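Local coordinates for protein S-adenosyl-L-methionine methyl transferase (Ruegeria pomeroyi DSS-3, PDB 3IHT) that binds S-adenosylmethionine and probably transfers its methyl group to an acceptor that is not yet identified, at residues M143-L157 / G162-G174. Sequence-based numbering, arbitrary orientation.
With NI (nickel (II) ion), chain D.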
loop_
_atom_site.group_PDB
_atom_site.type_symbol
_atom_site.label_atom_id
_atom_site.label_comp_id
_atom_site.label_asym_id
_atom_site.label_seq_id
_atom_site.Cartn_x
_atom_site.Cartn_y
_atom_site.Cartn_z
HETATM N N MSE A 143 -3.538 -21.005 7.498
HETATM C CA MSE A 143 -4.334 -20.099 6.675
HETATM C C MSE A 143 -4.108 -18.699 7.215
HETATM O O MSE A 143 -4.298 -18.444 8.407
HETATM C CB MSE A 143 -5.822 -20.533 6.670
HETATM C CG MSE A 143 -6.627 -19.980 5.517
HETATM SE SE MSE A 143 -7.148 -18.151 5.841
HETATM C CE MSE A 143 -7.231 -17.658 3.981
ATOM N N VAL A 144 -3.616 -17.791 6.372
ATOM C CA VAL A 144 -3.377 -16.391 6.760
ATOM C C VAL A 144 -4.274 -15.505 5.895
ATOM O O VAL A 144 -4.294 -15.640 4.662
ATOM C CB VAL A 144 -1.916 -15.982 6.559
ATOM C CG1 VAL A 144 -1.680 -14.488 6.852
ATOM C CG2 VAL A 144 -0.989 -16.883 7.388
ATOM N N SER A 145 -5.024 -14.626 6.548
ATOM C CA SER A 145 -5.966 -13.771 5.840
ATOM C C SER A 145 -5.936 -12.344 6.363
ATOM O O SER A 145 -5.679 -12.114 7.507
ATOM C CB SER A 145 -7.398 -14.292 6.029
ATOM O OG SER A 145 -8.320 -13.586 5.161
ATOM N N SER A 146 -6.213 -11.387 5.473
ATOM C CA SER A 146 -6.391 -10.011 5.868
ATOM C C SER A 146 -7.849 -9.718 6.245
ATOM O O SER A 146 -8.173 -8.574 6.564
ATOM C CB SER A 146 -5.889 -9.063 4.768
ATOM O OG SER A 146 -6.329 -9.458 3.480
ATOM N N ASP A 147 -8.707 -10.760 6.258
ATOM C CA ASP A 147 -10.082 -10.683 6.766
ATOM C C ASP A 147 -10.290 -11.759 7.843
ATOM O O ASP A 147 -9.845 -12.884 7.665
ATOM C CB ASP A 147 -11.060 -11.032 5.617
ATOM C CG ASP A 147 -11.013 -10.041 4.420
ATOM O OD1 ASP A 147 -11.389 -8.881 4.677
ATOM O OD2 ASP A 147 -10.652 -10.449 3.254
ATOM N N ARG A 148 -10.982 -11.425 8.926
ATOM C CA ARG A 148 -11.449 -12.421 9.874
ATOM C C ARG A 148 -12.284 -13.518 9.185
ATOM O O ARG A 148 -13.147 -13.201 8.382
ATOM C CB ARG A 148 -12.289 -11.791 10.959
ATOM C CG ARG A 148 -12.657 -12.803 12.040
ATOM C CD ARG A 148 -13.520 -12.222 13.101
ATOM N NE ARG A 148 -12.846 -11.121 13.770
ATOM C CZ ARG A 148 -12.051 -11.222 14.840
ATOM N NH1 ARG A 148 -11.764 -12.394 15.398
ATOM N NH2 ARG A 148 -11.513 -10.104 15.338
HETATM N N MSE A 149 -11.998 -14.786 9.491
HETATM C CA MSE A 149 -12.587 -15.894 8.770
HETATM C C MSE A 149 -13.614 -16.622 9.633
HETATM O O MSE A 149 -13.738 -16.353 10.825
HETATM C CB MSE A 149 -11.498 -16.848 8.292
HETATM C CG MSE A 149 -10.449 -16.197 7.447
HETATM SE SE MSE A 149 -11.121 -15.332 5.790
HETATM C CE MSE A 149 -11.208 -16.914 4.695
ATOM N N TYR A 150 -14.375 -17.511 9.006
ATOM C CA TYR A 150 -15.461 -18.207 9.640
ATOM C C TYR A 150 -15.343 -19.707 9.425
ATOM O O TYR A 150 -16.126 -20.307 8.686
ATOM C CB TYR A 150 -16.768 -17.695 9.028
ATOM C CG TYR A 150 -17.059 -16.218 9.290
ATOM C CD1 TYR A 150 -16.506 -15.227 8.508
ATOM C CD2 TYR A 150 -17.943 -15.836 10.309
ATOM C CE1 TYR A 150 -16.779 -13.889 8.733
ATOM C CE2 TYR A 150 -18.238 -14.502 10.523
ATOM C CZ TYR A 150 -17.657 -13.540 9.758
ATOM O OH TYR A 150 -17.975 -12.213 9.972
ATOM N N PHE A 151 -14.337 -20.314 10.046
ATOM C CA PHE A 151 -14.019 -21.719 9.852
ATOM C C PHE A 151 -14.723 -22.626 10.869
ATOM O O PHE A 151 -15.134 -22.160 11.920
ATOM C CB PHE A 151 -12.508 -21.938 9.964
ATOM C CG PHE A 151 -11.724 -21.297 8.868
ATOM C CD1 PHE A 151 -11.998 -21.614 7.534
ATOM C CD2 PHE A 151 -10.721 -20.390 9.143
ATOM C CE1 PHE A 151 -11.263 -21.026 6.491
ATOM C CE2 PHE A 151 -9.975 -19.830 8.100
ATOM C CZ PHE A 151 -10.268 -20.139 6.777
ATOM N N GLU A 152 -14.872 -23.895 10.515
ATOM C CA GLU A 152 -15.512 -24.893 11.398
ATOM C C GLU A 152 -14.514 -25.579 12.331
ATOM O O GLU A 152 -14.805 -25.818 13.509
ATOM C CB GLU A 152 -16.180 -25.970 10.534
ATOM C CG GLU A 152 -17.418 -25.525 9.814
ATOM C CD GLU A 152 -18.587 -25.340 10.749
ATOM O OE1 GLU A 152 -18.489 -25.700 11.957
ATOM O OE2 GLU A 152 -19.627 -24.852 10.274
ATOM N N GLY A 153 -13.354 -25.919 11.787
ATOM C CA GLY A 153 -12.381 -26.780 12.437
ATOM C C GLY A 153 -11.025 -26.142 12.700
ATOM O O GLY A 153 -10.309 -26.582 13.612
ATOM N N LEU A 154 -10.657 -25.106 11.946
ATOM C CA LEU A 154 -9.331 -24.487 12.081
ATOM C C LEU A 154 -9.262 -23.607 13.334
ATOM O O LEU A 154 -10.204 -22.877 13.645
ATOM C CB LEU A 154 -8.978 -23.685 10.845
ATOM C CG LEU A 154 -9.113 -24.368 9.478
ATOM C CD1 LEU A 154 -8.670 -23.419 8.388
ATOM C CD2 LEU A 154 -8.373 -25.708 9.380
ATOM N N GLU A 155 -8.165 -23.721 14.060
ATOM C CA GLU A 155 -7.928 -23.006 15.311
ATOM C C GLU A 155 -7.194 -21.705 15.014
ATOM O O GLU A 155 -6.252 -21.694 14.219
ATOM C CB GLU A 155 -7.091 -23.892 16.268
ATOM C CG GLU A 155 -5.680 -24.282 15.760
ATOM C CD GLU A 155 -4.850 -25.182 16.698
ATOM O OE1 GLU A 155 -4.886 -24.964 17.934
ATOM O OE2 GLU A 155 -4.126 -26.077 16.186
ATOM N N GLU A 156 -7.618 -20.603 15.635
ATOM C CA GLU A 156 -6.924 -19.353 15.463
ATOM C C GLU A 156 -5.659 -19.390 16.333
ATOM O O GLU A 156 -5.713 -19.774 17.509
ATOM C CB GLU A 156 -7.798 -18.123 15.834
ATOM C CG GLU A 156 -7.136 -16.827 15.437
ATOM C CD GLU A 156 -7.921 -15.549 15.690
ATOM O OE1 GLU A 156 -9.062 -15.609 16.159
ATOM O OE2 GLU A 156 -7.351 -14.453 15.408
ATOM N N LEU A 157 -4.551 -18.937 15.770
ATOM C CA LEU A 157 -3.280 -18.831 16.451
ATOM C C LEU A 157 -2.977 -17.391 16.847
ATOM O O LEU A 157 -3.383 -16.432 16.157
ATOM C CB LEU A 157 -2.148 -19.344 15.559
ATOM C CG LEU A 157 -2.250 -20.787 15.070
ATOM C CD1 LEU A 157 -0.918 -21.111 14.318
ATOM C CD2 LEU A 157 -2.497 -21.723 16.230
ATOM N N GLY A 162 5.487 -8.083 15.363
ATOM C CA GLY A 162 5.404 -7.224 14.200
ATOM C C GLY A 162 3.993 -7.111 13.631
ATOM O O GLY A 162 3.659 -6.128 12.948
ATOM N N ALA A 163 3.148 -8.099 13.886
ATOM C CA ALA A 163 1.786 -8.054 13.370
ATOM C C ALA A 163 0.933 -7.108 14.191
ATOM O O ALA A 163 1.278 -6.795 15.352
ATOM C CB ALA A 163 1.170 -9.479 13.325
ATOM N N VAL A 164 -0.149 -6.600 13.592
ATOM C CA VAL A 164 -1.062 -5.696 14.262
ATOM C C VAL A 164 -2.407 -6.376 14.403
ATOM O O VAL A 164 -2.958 -6.893 13.414
ATOM C CB VAL A 164 -1.187 -4.336 13.482
ATOM C CG1 VAL A 164 -2.249 -3.461 14.102
ATOM C CG2 VAL A 164 0.181 -3.640 13.407
ATOM N N VAL A 165 -2.947 -6.383 15.623
ATOM C CA VAL A 165 -4.177 -7.110 15.902
ATOM C C VAL A 165 -5.286 -6.525 15.006
ATOM O O VAL A 165 -5.432 -5.296 14.896
ATOM C CB VAL A 165 -4.604 -6.987 17.384
ATOM C CG1 VAL A 165 -5.989 -7.642 17.602
ATOM C CG2 VAL A 165 -3.522 -7.627 18.297
ATOM N N GLY A 166 -6.041 -7.398 14.369
ATOM C CA GLY A 166 -7.161 -6.993 13.516
ATOM C C GLY A 166 -6.824 -6.831 12.040
ATOM O O GLY A 166 -7.747 -6.690 11.220
ATOM N N ARG A 167 -5.540 -6.843 11.674
ATOM C CA ARG A 167 -5.127 -6.664 10.268
ATOM C C ARG A 167 -4.999 -7.961 9.494
ATOM O O ARG A 167 -5.605 -8.097 8.431
ATOM C CB ARG A 167 -3.801 -5.899 10.151
ATOM C CG ARG A 167 -3.894 -4.498 10.679
ATOM C CD ARG A 167 -4.586 -3.529 9.717
ATOM N NE ARG A 167 -6.024 -3.734 9.547
ATOM C CZ ARG A 167 -6.961 -3.442 10.433
ATOM N NH1 ARG A 167 -6.653 -2.929 11.614
ATOM N NH2 ARG A 167 -8.231 -3.683 10.124
ATOM N N CYS A 168 -4.216 -8.889 10.010
ATOM C CA CYS A 168 -4.159 -10.290 9.525
ATOM C C CYS A 168 -4.549 -11.265 10.655
ATOM O O CYS A 168 -4.453 -10.973 11.836
ATOM C CB CYS A 168 -2.773 -10.684 8.888
ATOM S SG CYS A 168 -2.380 -9.843 7.322
ATOM N N PHE A 169 -5.010 -12.441 10.251
ATOM C CA PHE A 169 -5.478 -13.497 11.131
ATOM C C PHE A 169 -4.822 -14.803 10.671
ATOM O O PHE A 169 -4.651 -15.027 9.457
ATOM C CB PHE A 169 -7.001 -13.641 11.028
ATOM C CG PHE A 169 -7.731 -12.410 11.441
ATOM C CD1 PHE A 169 -7.913 -11.368 10.546
ATOM C CD2 PHE A 169 -8.231 -12.301 12.731
ATOM C CE1 PHE A 169 -8.581 -10.204 10.938
ATOM C CE2 PHE A 169 -8.906 -11.152 13.133
ATOM C CZ PHE A 169 -9.054 -10.094 12.240
ATOM N N ILE A 170 -4.453 -15.641 11.636
ATOM C CA ILE A 170 -3.778 -16.908 11.325
ATOM C C ILE A 170 -4.562 -18.077 11.905
ATOM O O ILE A 170 -4.942 -18.051 13.067
ATOM C CB ILE A 170 -2.347 -16.964 11.869
ATOM C CG1 ILE A 170 -1.535 -15.750 11.417
ATOM C CG2 ILE A 170 -1.674 -18.334 11.450
ATOM C CD1 ILE A 170 -0.113 -15.649 12.097
ATOM N N TYR A 171 -4.808 -19.097 11.077
ATOM C CA TYR A 171 -5.532 -20.279 11.494
ATOM C C TYR A 171 -4.751 -21.531 11.132
ATOM O O TYR A 171 -3.942 -21.521 10.203
ATOM C CB TYR A 171 -6.911 -20.328 10.857
ATOM C CG TYR A 171 -7.730 -19.077 11.042
ATOM C CD1 TYR A 171 -7.586 -18.004 10.168
ATOM C CD2 TYR A 171 -8.634 -18.949 12.099
ATOM C CE1 TYR A 171 -8.322 -16.853 10.323
ATOM C CE2 TYR A 171 -9.358 -17.783 12.256
ATOM C CZ TYR A 171 -9.209 -16.760 11.367
ATOM O OH TYR A 171 -9.933 -15.614 11.513
ATOM N N ARG A 172 -4.980 -22.611 11.876
ATOM C CA ARG A 172 -4.231 -23.853 11.671
ATOM C C ARG A 172 -5.145 -25.070 11.648
ATOM O O ARG A 172 -6.089 -25.155 12.436
ATOM C CB ARG A 172 -3.213 -24.037 12.803
ATOM C CG ARG A 172 -2.376 -25.332 12.709
ATOM C CD ARG A 172 -1.200 -25.297 13.686
ATOM N NE ARG A 172 -1.634 -25.314 15.077
ATOM C CZ ARG A 172 -0.869 -24.990 16.126
ATOM N NH1 ARG A 172 0.385 -24.593 15.955
ATOM N NH2 ARG A 172 -1.374 -25.025 17.357
ATOM N N ARG A 173 -4.854 -26.024 10.765
ATOM C CA ARG A 173 -5.527 -27.322 10.807
ATOM C C ARG A 173 -4.788 -28.208 11.796
ATOM O O ARG A 173 -3.644 -28.603 11.558
ATOM C CB ARG A 173 -5.521 -28.021 9.462
ATOM C CG ARG A 173 -6.342 -29.283 9.513
ATOM C CD ARG A 173 -6.420 -30.016 8.192
ATOM N NE ARG A 173 -6.961 -31.368 8.433
ATOM C CZ ARG A 173 -6.992 -32.355 7.542
ATOM N NH1 ARG A 173 -6.545 -32.191 6.308
ATOM N NH2 ARG A 173 -7.482 -33.528 7.908
ATOM N N GLY A 174 -5.412 -28.452 12.934
ATOM C CA GLY A 174 -4.806 -29.265 13.975
ATOM C C GLY A 174 -4.763 -30.740 13.639
ATOM O O GLY A 174 -5.177 -31.294 12.596
ATOM O OXT GLY A 174 -4.267 -31.489 14.472
HETATM NI NI NI D . -21.281 -24.570 11.263
HETATM O O HOH W 1 -9.001 -7.199 8.739
HETATM O O HOH W 2 -10.923 -15.234 13.984
HETATM O O HOH W 3 -7.676 -27.489 14.165
HETATM O O HOH W 4 -4.732 -14.739 14.341
HETATM O O HOH W 5 -21.321 -23.423 13.495
#
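Tyr171 and Phe151 meet because each turns CG anti to its own carbonyl carbon (chi1 -52° and -67°), which brings the two rings together. The encounter is T-shaped: the CD2-CE2 edge of Phe151 points at one face of Tyr171, with centroids 5.1 Å apart and planes at 78°. Leu154 CD1 lies over a face of the Phe151 ring, while Met149 CG touches the tyrosine at CE1 (3.6 Å). At the far end of that ring, Tyr171 OH accepts a nearly straight hydrogen bond from Met149 N (3.0 Å) and shares a water with Glu156 OE1, so the phenol ties the loop to the strand that follows it. A leucine in place of Tyr171 would probably leave Met149 N without its acceptor and Phe151 without the ring face its edge now meets. Farther along, Arg148 CB lies over the Phe169 ring face, 4.0 Å from its centroid, and Phe169 CE2 points at the middle of the guanidinium face, the guanidinium being steeply inclined to the ring. Beyond Leu154, Arg172 grips Glu155 OE2 through NE (2.8 Å) and, less directly, NH2 (3.2 Å); both come from above the carboxylate plane, yet the oxygen lies in the guanidinium plane. Leu157 CD2 sits over the centre of that guanidinium, 3.7 Å from Arg172 CZ. Strand 169-172 runs antiparallel to both flanking strands: Tyr171 and Phe169 pair with Met143 and Ser145 on one side, and Arg172 with Glu155 on the other. It is thus the reversed strand of the Rossmann-like methyltransferase sheet, lying between strand 141-145, which is itself paired with strand 107-112, and edge strand 155-157; Met149 packs on helix 119-133, and Val144 and Cys168 on helix 15-36.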